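Local coordinates for pyruvate kinase (Pyrobaculum aerophilum, PDB 3QTG), which catalyses the last step of glycolysis, the transfer of a phosphoryl group from phosphoenolpyruvate to ADP, which yields pyruvate and ATP, at residues A[200-205]-A[209-214]; A[242-247]-A[274-279]; A[249-254]-A[318-323]. One frame throughout, in Å; residues are numbered along the deposited sequence.

Interaction 1: A[200-205]-A[209-214]; sequences VAISLA and KDVDSV
Ile-202 on strand 199-202 reaches across to Val-211 and Val-214 on helix 208-220. Its CB carries the longer branch outward from the sheet. CG1 leaves CB beside the backbone N (chi1 -59°) and is the first atom to meet the helix, 4.1 Å from Val-214 CG1. The chain then continues extended (chi2 176°), which carries CD1 in between the two valines. Ile-202 CD1 is 3.9 Å from Val-214 CB. The same CD1 is 4.0 Å from Val-211 CG1, and equally close to the backbone CA of that residue. The ends of Ile-202 and Val-214 thus meet tip to tip. Val-200, two residues earlier and on the same face of the strand, adds a looser contact, with its CG1 4.4 Å from Val-214 CG1.

Past the strand, Ala-205 rests on the first turn of the helix. Its CB lies 4.0 Å from Asp-210 CB and 4.2 Å from Val-211 CG2. The carboxylate of Asp-210 has its polar partners outside the two segments: OD1 bonds to Thr-178 and OD2 to the backbone N of Lys-206. The second bond ties the helix back to the loop that leads into it. Within the helix, Lys-209 O accepts from both N and OG of Ser-213, from opposite faces of its plane.

The strand and helix axes pass 10.2 Å apart and run roughly antiparallel, at 150°. This is the packing of a beta-alpha-beta unit in a TIM barrel. The loop at the strand's C-terminal end faces the active site. There Ser-203 OG bonds to Lys-230, probably the transition-state stabiliser, and Leu-204 N bonds to Glu-232, a probable magnesium ligand.

Interaction 2: A[242-247]-A[274-279]; sequences ELVQCS and VHTSLK
The carbonyl O of Leu-243 accepts a 2.6 Å hydrogen bond from Ser-247 OG, closing the turn from which Val-244 projects onto Thr-276 and Ser-277. The serine hydroxyl comes in tilted 28° from the carbonyl plane. Cys-246 N adds a weak bond to the same oxygen. Next to it, Ser-247 N bonds to Val-244 O at 3.1 Å. These bonds finish the C-terminal end of the helix just after Val-244.

Val-244 carries the whole contact from its segment. Its two methyls divide the work. CG2 lies 3.9 Å from the methyl CG2 of Thr-276, and the two side chains cross obliquely. The same Val-244 methyl is 4.1 Å from Ser-277 OG. The other methyl, CG1, stands anti to the backbone N (chi1 163°) and meets the backbone of the partner helix. It is 4.0 Å from both Ser-277 CA and Thr-276 O.

The hydroxyls of Thr-276 and Ser-277 form no bond across this interface. Each turns back to its own helix: Thr-276 OG1 bonds to Arg-272 O, and Ser-277 OG bonds to Ile-273 O. In Thr-276 the side chain is turned with OG1 beside the backbone N, and the methyl CG2 faces Val-244. The hydroxyls are thus satisfied in a buried setting while the surface between the helices stays mostly apolar. The contact is small, with about 119 Å² buried in total. A salt bridge from Lys-279 NZ to Glu-241 links the same two helices nearby.

Both Val-244 and Ser-277 also rest on Val-250 of strand 249-253. The contact joins two helices of the outer layer of the TIM barrel: helix 240-245 comes before this strand in the chain, and helix 266-279 follows it.

Interaction 3: A[249-254]-A[318-323]; sequences YVVVAR and SLWLTN
Strands 249-253 and 318-321 run in the same general direction, but their axes diverge by 49° and come no closer than 9.1 Å. They exchange no backbone bonds, and side chains fill the gap. The nearest CA atoms, those of Val-251 and Ser-318, are 9.2 Å apart.

Tyr-249 spans the gap with its ring. CG is anti to the backbone N (chi1 -152°), which carries the hydroxyl across to the other strand. There Ser-318 OG donates a 2.6 Å hydrogen bond to Tyr-249 OH. The serine oxygen lies at the edge of the tyrosine ring, near its plane. Ser-318 OG also accepts from the indole N-H of Trp-320, at 3.0 Å from NE1 and 17° out of the indole plane. The serine thus links the tyrosine and the tryptophan in one buried chain of bonds. It also helps to fix the rotation of the indole.

The six-membered ring of Trp-320 rests on Val-251, and the two side chains cross at about a right angle. Val-251 CG2 is 3.7 Å from Trp-320 CH2. Val-251 CG1 sits over one indole face, 4.1 Å from Trp-320 CZ3 and offset toward the rim. Tyr-249 CE2 makes a looser, oblique contact with Trp-320 CZ2, at 4.4 Å.

Trp-320 lies close to Arg-46, which probably binds substrate, and Val-251 lies close to Lys-230. These four side chains, Tyr-249, Val-251, Ser-318 and Trp-320, meet inside the TIM barrel. Strand 284-287 stands between the two strands, and its Ala-285 touches Tyr-249, Ser-318 and Trp-320. Tyr-249 OH also bonds to Ile-414 O, in the range of the C-terminal alpha/beta domain. Leu-319 and Leu-321 lie against helix 331-343 outside the barrel.

Interaction 1 comes first along the chain. It closes the short turn between strand 199-202 and its own helix, before either of the others begins. Interactions 2 and 3 cross, because their segments alternate. Interaction 2 closes a loop from 242-247 to 274-279 that contains segment 249-254. Interaction 3 closes a longer one from that segment to 318-323, which contains 274-279. Interactions 1 and 2 touch in the helix layer, where Val-211 meets Leu-243. Interactions 2 and 3 meet at Val-250, on the outer face of strand 249-253. Together they link helices outside the barrel to its wall and interior.

Interaction 1: A[200-205]-A[209-214]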
ATOM      1  N   VAL A 200     -36.134 -18.918   2.336  1.00 37.77           N
ATOM      2  CA  VAL A 200     -36.301 -20.241   2.927  1.00 38.30           C
ATOM      3  C   VAL A 200     -34.966 -20.630   3.544  1.00 38.52           C
ATOM      4  O   VAL A 200     -33.958 -20.719   2.841  1.00 38.36           O
ATOM      5  CB  VAL A 200     -36.675 -21.307   1.848  1.00 38.94           C
ATOM      6  CG1 VAL A 200     -36.471 -22.737   2.368  1.00 37.97           C
ATOM      7  CG2 VAL A 200     -38.086 -21.101   1.357  1.00 38.26           C
ATOM      8  N   ALA A 201     -34.959 -20.861   4.848  1.00 38.70           N
ATOM      9  CA  ALA A 201     -33.724 -21.188   5.532  1.00 40.01           C
ATOM     10  C   ALA A 201     -33.576 -22.714   5.730  1.00 40.76           C
ATOM     11  O   ALA A 201     -34.469 -23.364   6.264  1.00 40.98           O
ATOM     12  CB  ALA A 201     -33.622 -20.414   6.846  1.00 39.39           C
ATOM     13  N   ILE A 202     -32.464 -23.264   5.242  1.00 42.18           N
ATOM     14  CA  ILE A 202     -32.181 -24.707   5.248  1.00 43.71           C
ATOM     15  C   ILE A 202     -31.398 -25.068   6.501  1.00 43.89           C
ATOM     16  O   ILE A 202     -30.374 -24.438   6.796  1.00 42.77           O
ATOM     17  CB  ILE A 202     -31.272 -25.119   4.072  1.00 43.84           C
ATOM     18  CG1 ILE A 202     -31.898 -24.776   2.741  1.00 46.18           C
ATOM     19  CG2 ILE A 202     -30.974 -26.630   4.100  1.00 46.99           C
ATOM     20  CD1 ILE A 202     -30.964 -25.089   1.597  1.00 46.77           C
ATOM     21  N   SER A 203     -31.863 -26.100   7.209  1.00 44.75           N
ATOM     22  CA  SER A 203     -31.140 -26.642   8.365  1.00 45.88           C
ATOM     23  C   SER A 203     -30.263 -27.834   8.009  1.00 46.56           C
ATOM     24  O   SER A 203     -30.649 -28.676   7.220  1.00 47.81           O
ATOM     25  CB  SER A 203     -32.113 -27.018   9.486  1.00 45.66           C
ATOM     26  OG  SER A 203     -32.815 -25.861   9.933  1.00 46.59           O
ATOM     27  N   LEU A 204     -29.070 -27.882   8.580  1.00 47.17           N
ATOM     28  CA  LEU A 204     -28.219 -29.083   8.570  1.00 48.85           C
ATOM     29  C   LEU A 204     -27.709 -29.531   7.204  1.00 50.43           C
ATOM     30  O   LEU A 204     -27.377 -30.707   7.026  1.00 51.40           O
ATOM     31  CB  LEU A 204     -28.891 -30.267   9.319  1.00 47.98           C
ATOM     32  CG  LEU A 204     -29.266 -30.064  10.797  1.00 47.48           C
ATOM     33  CD1 LEU A 204     -30.051 -31.274  11.378  1.00 45.91           C
ATOM     34  CD2 LEU A 204     -28.034 -29.755  11.657  1.00 45.43           C
ATOM     35  N   ALA A 205     -27.639 -28.603   6.248  1.00 51.43           N
ATOM     36  CA  ALA A 205     -26.984 -28.864   4.972  1.00 52.68           C
ATOM     37  C   ALA A 205     -25.475 -28.965   5.180  1.00 53.55           C
ATOM     38  O   ALA A 205     -24.907 -28.267   6.022  1.00 54.21           O
ATOM     39  CB  ALA A 205     -27.321 -27.762   3.980  1.00 52.94           C
ATOM     40  N   LYS A 209     -24.890 -30.409  -2.870  1.00 56.90           N
ATOM     41  CA  LYS A 209     -25.969 -31.303  -3.304  1.00 57.32           C
ATOM     42  C   LYS A 209     -27.241 -31.095  -2.483  1.00 56.45           C
ATOM     43  O   LYS A 209     -28.346 -31.021  -3.041  1.00 56.54           O
ATOM     44  CB  LYS A 209     -25.532 -32.787  -3.264  1.00 57.95           C
ATOM     45  CG  LYS A 209     -26.519 -33.736  -3.977  1.00 59.35           C
ATOM     46  CD  LYS A 209     -26.156 -35.211  -3.837  1.00 60.07           C
ATOM     47  CE  LYS A 209     -27.128 -36.105  -4.645  1.00 63.11           C
ATOM     48  NZ  LYS A 209     -28.471 -36.306  -3.991  1.00 62.56           N
ATOM     49  N   ASP A 210     -27.066 -31.004  -1.162  1.00 55.64           N
ATOM     50  CA  ASP A 210     -28.150 -30.737  -0.208  1.00 54.99           C
ATOM     51  C   ASP A 210     -28.898 -29.432  -0.515  1.00 53.85           C
ATOM     52  O   ASP A 210     -30.130 -29.394  -0.520  1.00 53.44           O
ATOM     53  CB  ASP A 210     -27.580 -30.662   1.208  1.00 54.92           C
ATOM     54  CG  ASP A 210     -27.310 -32.036   1.811  1.00 56.64           C
ATOM     55  OD1 ASP A 210     -27.913 -33.032   1.359  1.00 58.58           O
ATOM     56  OD2 ASP A 210     -26.504 -32.110   2.761  1.00 59.34           O
ATOM     57  N   VAL A 211     -28.135 -28.373  -0.774  1.00 52.90           N
ATOM     58  CA  VAL A 211     -28.696 -27.057  -1.084  1.00 51.85           C
ATOM     59  C   VAL A 211     -29.490 -27.075  -2.410  1.00 52.11           C
ATOM     60  O   VAL A 211     -30.619 -26.585  -2.467  1.00 51.54           O
ATOM     61  CB  VAL A 211     -27.593 -25.963  -1.090  1.00 50.96           C
ATOM     62  CG1 VAL A 211     -28.193 -24.584  -1.296  1.00 49.81           C
ATOM     63  CG2 VAL A 211     -26.811 -26.000   0.214  1.00 51.14           C
ATOM     64  N   ASP A 212     -28.887 -27.661  -3.442  1.00 52.84           N
ATOM     65  CA  ASP A 212     -29.499 -27.832  -4.767  1.00 54.70           C
ATOM     66  C   ASP A 212     -30.826 -28.601  -4.737  1.00 54.86           C
ATOM     67  O   ASP A 212     -31.735 -28.306  -5.517  1.00 55.30           O
ATOM     68  CB  ASP A 212     -28.533 -28.563  -5.716  1.00 55.45           C
ATOM     69  CG  ASP A 212     -27.295 -27.742  -6.071  1.00 58.27           C
ATOM     70  OD1 ASP A 212     -27.145 -26.580  -5.609  1.00 60.02           O
ATOM     71  OD2 ASP A 212     -26.449 -28.278  -6.828  1.00 62.01           O
ATOM     72  N   SER A 213     -30.924 -29.586  -3.846  1.00 54.74           N
ATOM     73  CA  SER A 213     -32.141 -30.391  -3.696  1.00 55.25           C
ATOM     74  C   SER A 213     -33.289 -29.558  -3.186  1.00 54.45           C
ATOM     75  O   SER A 213     -34.418 -29.719  -3.626  1.00 54.20           O
ATOM     76  CB  SER A 213     -31.902 -31.549  -2.740  1.00 55.30           C
ATOM     77  OG  SER A 213     -30.956 -32.432  -3.309  1.00 58.42           O
ATOM     78  N   VAL A 214     -32.999 -28.665  -2.245  1.00 53.87           N
ATOM     79  CA  VAL A 214     -34.024 -27.749  -1.758  1.00 53.47           C
ATOM     80  C   VAL A 214     -34.359 -26.740  -2.870  1.00 53.68           C
ATOM     81  O   VAL A 214     -35.519 -26.383  -3.056  1.00 53.77           O
ATOM     82  CB  VAL A 214     -33.616 -27.075  -0.422  1.00 52.90           C
ATOM     83  CG1 VAL A 214     -34.639 -26.020   0.008  1.00 51.72           C
ATOM     84  CG2 VAL A 214     -33.479 -28.135   0.666  1.00 53.24           C
TER

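Interaction 2: A[242-247]-A[274-279]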
ATOM      1  N   GLU A 242     -17.198 -24.202  -0.111  1.00 47.63           N
ATOM      2  CA  GLU A 242     -18.170 -24.648  -1.113  1.00 48.36           C
ATOM      3  C   GLU A 242     -19.607 -24.353  -0.728  1.00 46.80           C
ATOM      4  O   GLU A 242     -20.417 -24.001  -1.582  1.00 46.43           O
ATOM      5  CB  GLU A 242     -17.996 -26.146  -1.412  1.00 49.33           C
ATOM      6  CG  GLU A 242     -16.592 -26.486  -1.977  1.00 54.58           C
ATOM      7  CD  GLU A 242     -16.396 -25.992  -3.416  1.00 60.14           C
ATOM      8  OE1 GLU A 242     -16.767 -26.743  -4.350  1.00 63.67           O
ATOM      9  OE2 GLU A 242     -15.871 -24.865  -3.614  1.00 62.52           O
ATOM     10  N   LEU A 243     -19.922 -24.492   0.555  1.00 45.69           N
ATOM     11  CA  LEU A 243     -21.268 -24.208   1.035  1.00 44.91           C
ATOM     12  C   LEU A 243     -21.627 -22.731   0.894  1.00 44.14           C
ATOM     13  O   LEU A 243     -22.754 -22.398   0.538  1.00 43.74           O
ATOM     14  CB  LEU A 243     -21.441 -24.639   2.500  1.00 45.02           C
ATOM     15  CG  LEU A 243     -21.866 -26.081   2.780  1.00 46.22           C
ATOM     16  CD1 LEU A 243     -22.009 -26.277   4.271  1.00 46.61           C
ATOM     17  CD2 LEU A 243     -23.171 -26.419   2.084  1.00 45.67           C
ATOM     18  N   VAL A 244     -20.679 -21.857   1.220  1.00 43.36           N
ATOM     19  CA  VAL A 244     -20.902 -20.425   1.089  1.00 42.84           C
ATOM     20  C   VAL A 244     -21.186 -20.101  -0.372  1.00 42.93           C
ATOM     21  O   VAL A 244     -22.177 -19.445  -0.666  1.00 42.40           O
ATOM     22  CB  VAL A 244     -19.726 -19.592   1.674  1.00 42.34           C
ATOM     23  CG1 VAL A 244     -19.773 -18.158   1.179  1.00 42.71           C
ATOM     24  CG2 VAL A 244     -19.763 -19.648   3.210  1.00 41.37           C
ATOM     25  N   GLN A 245     -20.360 -20.631  -1.280  1.00 43.64           N
ATOM     26  CA  GLN A 245     -20.495 -20.322  -2.711  1.00 44.63           C
ATOM     27  C   GLN A 245     -21.778 -20.819  -3.379  1.00 45.41           C
ATOM     28  O   GLN A 245     -22.158 -20.310  -4.437  1.00 45.64           O
ATOM     29  CB  GLN A 245     -19.252 -20.752  -3.492  1.00 44.86           C
ATOM     30  CG  GLN A 245     -18.022 -19.976  -3.066  1.00 46.36           C
ATOM     31  CD  GLN A 245     -16.774 -20.393  -3.808  1.00 49.79           C
ATOM     32  OE1 GLN A 245     -16.534 -19.960  -4.938  1.00 50.28           O
ATOM     33  NE2 GLN A 245     -15.958 -21.227  -3.170  1.00 49.88           N
ATOM     34  N   CYS A 246     -22.467 -21.779  -2.767  1.00 45.56           N
ATOM     35  CA  CYS A 246     -23.722 -22.229  -3.341  1.00 46.95           C
ATOM     36  C   CYS A 246     -24.981 -21.683  -2.653  1.00 46.57           C
ATOM     37  O   CYS A 246     -26.093 -22.057  -3.039  1.00 46.96           O
ATOM     38  CB  CYS A 246     -23.764 -23.748  -3.446  1.00 47.54           C
ATOM     39  SG  CYS A 246     -24.142 -24.522  -1.920  1.00 52.26           S
ATOM     40  N   SER A 247     -24.799 -20.778  -1.680  1.00 45.26           N
ATOM     41  CA  SER A 247     -25.900 -20.157  -0.919  1.00 44.58           C
ATOM     42  C   SER A 247     -26.409 -18.855  -1.562  1.00 43.52           C
ATOM     43  O   SER A 247     -25.723 -18.267  -2.388  1.00 43.94           O
ATOM     44  CB  SER A 247     -25.414 -19.808   0.490  1.00 44.41           C
ATOM     45  OG  SER A 247     -24.861 -20.937   1.139  1.00 47.50           O
ATOM     46  N   VAL A 274     -18.202 -15.533   8.956  1.00 33.65           N
ATOM     47  CA  VAL A 274     -18.436 -14.141   8.543  1.00 33.82           C
ATOM     48  C   VAL A 274     -17.374 -13.662   7.530  1.00 34.18           C
ATOM     49  O   VAL A 274     -17.730 -13.160   6.471  1.00 33.91           O
ATOM     50  CB  VAL A 274     -18.514 -13.173   9.750  1.00 33.48           C
ATOM     51  CG1 VAL A 274     -18.646 -11.707   9.273  1.00 33.50           C
ATOM     52  CG2 VAL A 274     -19.698 -13.538  10.662  1.00 34.32           C
ATOM     53  N   HIS A 275     -16.097 -13.862   7.837  1.00 34.85           N
ATOM     54  CA  HIS A 275     -15.007 -13.565   6.896  1.00 36.60           C
ATOM     55  C   HIS A 275     -15.189 -14.271   5.532  1.00 36.39           C
ATOM     56  O   HIS A 275     -15.083 -13.659   4.483  1.00 36.04           O
ATOM     57  CB  HIS A 275     -13.659 -13.899   7.544  1.00 37.41           C
ATOM     58  CG  HIS A 275     -13.221 -12.886   8.568  1.00 41.98           C
ATOM     59  ND1 HIS A 275     -14.081 -11.939   9.102  1.00 42.73           N
ATOM     60  CD2 HIS A 275     -12.018 -12.677   9.163  1.00 44.75           C
ATOM     61  CE1 HIS A 275     -13.422 -11.195   9.974  1.00 46.62           C
ATOM     62  NE2 HIS A 275     -12.169 -11.622  10.032  1.00 45.59           N
ATOM     63  N   THR A 276     -15.523 -15.553   5.556  1.00 36.52           N
ATOM     64  CA  THR A 276     -15.742 -16.299   4.331  1.00 35.96           C
ATOM     65  C   THR A 276     -16.918 -15.797   3.492  1.00 35.78           C
ATOM     66  O   THR A 276     -16.797 -15.683   2.257  1.00 36.01           O
ATOM     67  CB  THR A 276     -15.834 -17.798   4.640  1.00 36.29           C
ATOM     68  OG1 THR A 276     -14.632 -18.173   5.315  1.00 35.52           O
ATOM     69  CG2 THR A 276     -15.986 -18.630   3.378  1.00 35.57           C
ATOM     70  N   SER A 277     -18.024 -15.461   4.145  1.00 35.56           N
ATOM     71  CA  SER A 277     -19.200 -14.952   3.437  1.00 36.92           C
ATOM     72  C   SER A 277     -18.943 -13.598   2.789  1.00 36.84           C
ATOM     73  O   SER A 277     -19.352 -13.396   1.662  1.00 37.06           O
ATOM     74  CB  SER A 277     -20.445 -14.857   4.346  1.00 36.68           C
ATOM     75  OG  SER A 277     -20.750 -16.106   4.927  1.00 38.91           O
ATOM     76  N   LEU A 278     -18.285 -12.692   3.521  1.00 37.39           N
ATOM     77  CA  LEU A 278     -17.898 -11.379   3.012  1.00 38.28           C
ATOM     78  C   LEU A 278     -16.951 -11.495   1.826  1.00 38.86           C
ATOM     79  O   LEU A 278     -17.180 -10.842   0.819  1.00 39.26           O
ATOM     80  CB  LEU A 278     -17.311 -10.479   4.120  1.00 38.11           C
ATOM     81  CG  LEU A 278     -18.270  -9.995   5.224  1.00 38.40           C
ATOM     82  CD1 LEU A 278     -17.527  -9.435   6.418  1.00 37.80           C
ATOM     83  CD2 LEU A 278     -19.180  -8.930   4.667  1.00 39.33           C
ATOM     84  N   LYS A 279     -15.922 -12.341   1.948  1.00 38.94           N
ATOM     85  CA  LYS A 279     -14.992 -12.650   0.848  1.00 39.61           C
ATOM     86  C   LYS A 279     -15.701 -13.046  -0.457  1.00 39.52           C
ATOM     87  O   LYS A 279     -15.304 -12.608  -1.534  1.00 38.89           O
ATOM     88  CB  LYS A 279     -14.011 -13.768   1.261  1.00 39.38           C
ATOM     89  CG  LYS A 279     -13.007 -14.231   0.159  1.00 40.62           C
ATOM     90  CD  LYS A 279     -11.880 -15.148   0.722  1.00 42.16           C
ATOM     91  CE  LYS A 279     -12.369 -16.592   0.912  1.00 45.87           C
ATOM     92  NZ  LYS A 279     -11.580 -17.519   1.847  1.00 45.71           N
TER

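Interaction 3: A[249-254]-A[318-323]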
ATOM      1  N   TYR A 249     -27.682 -16.740   0.868  1.00 37.06           N
ATOM      2  CA  TYR A 249     -27.587 -16.027   2.136  1.00 35.49           C
ATOM      3  C   TYR A 249     -27.017 -17.038   3.129  1.00 35.06           C
ATOM      4  O   TYR A 249     -27.397 -18.209   3.098  1.00 35.17           O
ATOM      5  CB  TYR A 249     -28.978 -15.589   2.579  1.00 35.13           C
ATOM      6  CG  TYR A 249     -29.027 -14.343   3.438  1.00 35.13           C
ATOM      7  CD1 TYR A 249     -29.591 -13.159   2.937  1.00 35.43           C
ATOM      8  CD2 TYR A 249     -28.528 -14.332   4.749  1.00 33.59           C
ATOM      9  CE1 TYR A 249     -29.639 -11.991   3.703  1.00 34.55           C
ATOM     10  CE2 TYR A 249     -28.586 -13.151   5.533  1.00 32.67           C
ATOM     11  CZ  TYR A 249     -29.141 -12.000   4.993  1.00 34.07           C
ATOM     12  OH  TYR A 249     -29.222 -10.847   5.734  1.00 36.10           O
ATOM     13  N   VAL A 250     -26.098 -16.596   3.984  1.00 34.03           N
ATOM     14  CA  VAL A 250     -25.463 -17.466   4.962  1.00 33.33           C
ATOM     15  C   VAL A 250     -25.921 -17.030   6.342  1.00 33.42           C
ATOM     16  O   VAL A 250     -26.125 -15.838   6.574  1.00 33.88           O
ATOM     17  CB  VAL A 250     -23.894 -17.452   4.863  1.00 33.85           C
ATOM     18  CG1 VAL A 250     -23.262 -18.396   5.912  1.00 31.38           C
ATOM     19  CG2 VAL A 250     -23.422 -17.835   3.440  1.00 32.85           C
ATOM     20  N   VAL A 251     -26.121 -18.005   7.235  1.00 33.42           N
ATOM     21  CA  VAL A 251     -26.582 -17.778   8.614  1.00 33.23           C
ATOM     22  C   VAL A 251     -25.688 -18.524   9.616  1.00 33.50           C
ATOM     23  O   VAL A 251     -25.522 -19.743   9.510  1.00 34.30           O
ATOM     24  CB  VAL A 251     -28.055 -18.226   8.785  1.00 33.47           C
ATOM     25  CG1 VAL A 251     -28.629 -17.767  10.132  1.00 34.05           C
ATOM     26  CG2 VAL A 251     -28.917 -17.684   7.652  1.00 32.78           C
ATOM     27  N   VAL A 252     -25.078 -17.788  10.547  1.00 32.55           N
ATOM     28  CA  VAL A 252     -24.392 -18.385  11.694  1.00 32.49           C
ATOM     29  C   VAL A 252     -25.458 -18.712  12.766  1.00 33.09           C
ATOM     30  O   VAL A 252     -26.030 -17.816  13.401  1.00 32.56           O
ATOM     31  CB  VAL A 252     -23.283 -17.446  12.292  1.00 32.22           C
ATOM     32  CG1 VAL A 252     -22.569 -18.099  13.501  1.00 31.38           C
ATOM     33  CG2 VAL A 252     -22.275 -17.047  11.240  1.00 29.78           C
ATOM     34  N   ALA A 253     -25.755 -20.001  12.911  1.00 33.85           N
ATOM     35  CA  ALA A 253     -26.770 -20.461  13.870  1.00 34.61           C
ATOM     36  C   ALA A 253     -26.024 -20.836  15.138  1.00 34.52           C
ATOM     37  O   ALA A 253     -25.537 -21.962  15.283  1.00 33.58           O
ATOM     38  CB  ALA A 253     -27.597 -21.655  13.295  1.00 34.04           C
ATOM     39  N   ARG A 254     -25.895 -19.844  16.025  1.00 35.85           N
ATOM     40  CA  ARG A 254     -25.063 -19.921  17.234  1.00 37.20           C
ATOM     41  C   ARG A 254     -25.483 -21.009  18.205  1.00 38.26           C
ATOM     42  O   ARG A 254     -24.638 -21.754  18.705  1.00 38.14           O
ATOM     43  CB  ARG A 254     -25.105 -18.603  17.991  1.00 37.33           C
ATOM     44  CG  ARG A 254     -24.332 -17.455  17.372  1.00 38.57           C
ATOM     45  CD  ARG A 254     -24.553 -16.271  18.268  1.00 38.37           C
ATOM     46  NE  ARG A 254     -23.420 -15.394  18.236  1.00 42.59           N
ATOM     47  CZ  ARG A 254     -23.237 -14.401  19.091  1.00 42.52           C
ATOM     48  NH1 ARG A 254     -24.127 -14.182  20.050  1.00 42.07           N
ATOM     49  NH2 ARG A 254     -22.172 -13.636  18.971  1.00 41.53           N
ATOM     50  N   SER A 318     -27.309  -8.772   8.702  1.00 31.83           N
ATOM     51  CA  SER A 318     -28.442  -8.830   9.651  1.00 32.57           C
ATOM     52  C   SER A 318     -28.175  -9.619  10.944  1.00 33.31           C
ATOM     53  O   SER A 318     -27.244 -10.453  11.012  1.00 33.43           O
ATOM     54  CB  SER A 318     -29.723  -9.331   8.964  1.00 31.44           C
ATOM     55  OG  SER A 318     -29.520 -10.569   8.310  1.00 33.32           O
ATOM     56  N   LEU A 319     -28.999  -9.329  11.960  1.00 33.67           N
ATOM     57  CA  LEU A 319     -29.027 -10.050  13.237  1.00 34.69           C
ATOM     58  C   LEU A 319     -30.450 -10.544  13.476  1.00 35.30           C
ATOM     59  O   LEU A 319     -31.417  -9.795  13.309  1.00 35.59           O
ATOM     60  CB  LEU A 319     -28.553  -9.177  14.415  1.00 33.98           C
ATOM     61  CG  LEU A 319     -27.138  -8.539  14.353  1.00 36.47           C
ATOM     62  CD1 LEU A 319     -26.959  -7.482  15.424  1.00 38.03           C
ATOM     63  CD2 LEU A 319     -26.011  -9.559  14.471  1.00 36.32           C
ATOM     64  N   TRP A 320     -30.574 -11.819  13.839  1.00 35.54           N
ATOM     65  CA  TRP A 320     -31.878 -12.458  13.943  1.00 36.16           C
ATOM     66  C   TRP A 320     -32.148 -12.813  15.398  1.00 36.77           C
ATOM     67  O   TRP A 320     -31.435 -13.611  15.985  1.00 36.18           O
ATOM     68  CB  TRP A 320     -31.889 -13.744  13.110  1.00 36.46           C
ATOM     69  CG  TRP A 320     -31.710 -13.577  11.618  1.00 35.87           C
ATOM     70  CD1 TRP A 320     -31.292 -12.457  10.941  1.00 35.31           C
ATOM     71  CD2 TRP A 320     -31.947 -14.579  10.623  1.00 36.32           C
ATOM     72  NE1 TRP A 320     -31.268 -12.704   9.589  1.00 36.57           N
ATOM     73  CE2 TRP A 320     -31.675 -13.998   9.367  1.00 35.82           C
ATOM     74  CE3 TRP A 320     -32.394 -15.910  10.670  1.00 36.55           C
ATOM     75  CZ2 TRP A 320     -31.812 -14.710   8.160  1.00 38.08           C
ATOM     76  CZ3 TRP A 320     -32.520 -16.615   9.473  1.00 37.17           C
ATOM     77  CH2 TRP A 320     -32.223 -16.015   8.236  1.00 35.22           C
ATOM     78  N   LEU A 321     -33.172 -12.212  15.978  1.00 38.28           N
ATOM     79  CA  LEU A 321     -33.669 -12.638  17.285  1.00 39.35           C
ATOM     80  C   LEU A 321     -34.571 -13.848  17.124  1.00 41.36           C
ATOM     81  O   LEU A 321     -35.381 -13.911  16.192  1.00 41.79           O
ATOM     82  CB  LEU A 321     -34.439 -11.497  17.954  1.00 39.66           C
ATOM     83  CG  LEU A 321     -33.710 -10.161  18.153  1.00 39.45           C
ATOM     84  CD1 LEU A 321     -34.573  -9.151  18.913  1.00 38.76           C
ATOM     85  CD2 LEU A 321     -32.370 -10.365  18.852  1.00 37.81           C
ATOM     86  N   THR A 322     -34.437 -14.814  18.034  1.00 43.20           N
ATOM     87  CA  THR A 322     -35.264 -16.011  17.977  1.00 45.09           C
ATOM     88  C   THR A 322     -36.209 -16.097  19.181  1.00 45.76           C
ATOM     89  O   THR A 322     -37.275 -15.482  19.147  1.00 45.95           O
ATOM     90  CB  THR A 322     -34.425 -17.289  17.714  1.00 45.07           C
ATOM     91  OG1 THR A 322     -33.350 -17.363  18.656  1.00 46.88           O
ATOM     92  CG2 THR A 322     -33.826 -17.226  16.306  1.00 45.26           C
ATOM     93  N   ASN A 323     -35.819 -16.826  20.231  1.00 47.20           N
ATOM     94  CA  ASN A 323     -36.642 -16.985  21.448  1.00 47.81           C
ATOM     95  C   ASN A 323     -37.019 -15.685  22.116  1.00 48.38           C
ATOM     96  O   ASN A 323     -38.121 -15.573  22.684  1.00 48.52           O
ATOM     97  CB  ASN A 323     -35.914 -17.825  22.472  1.00 48.49           C
ATOM     98  CG  ASN A 323     -35.412 -19.125  21.904  1.00 51.13           C
ATOM     99  OD1 ASN A 323     -34.205 -19.381  21.916  1.00 55.51           O
ATOM    100  ND2 ASN A 323     -36.322 -19.954  21.398  1.00 50.32           N
TER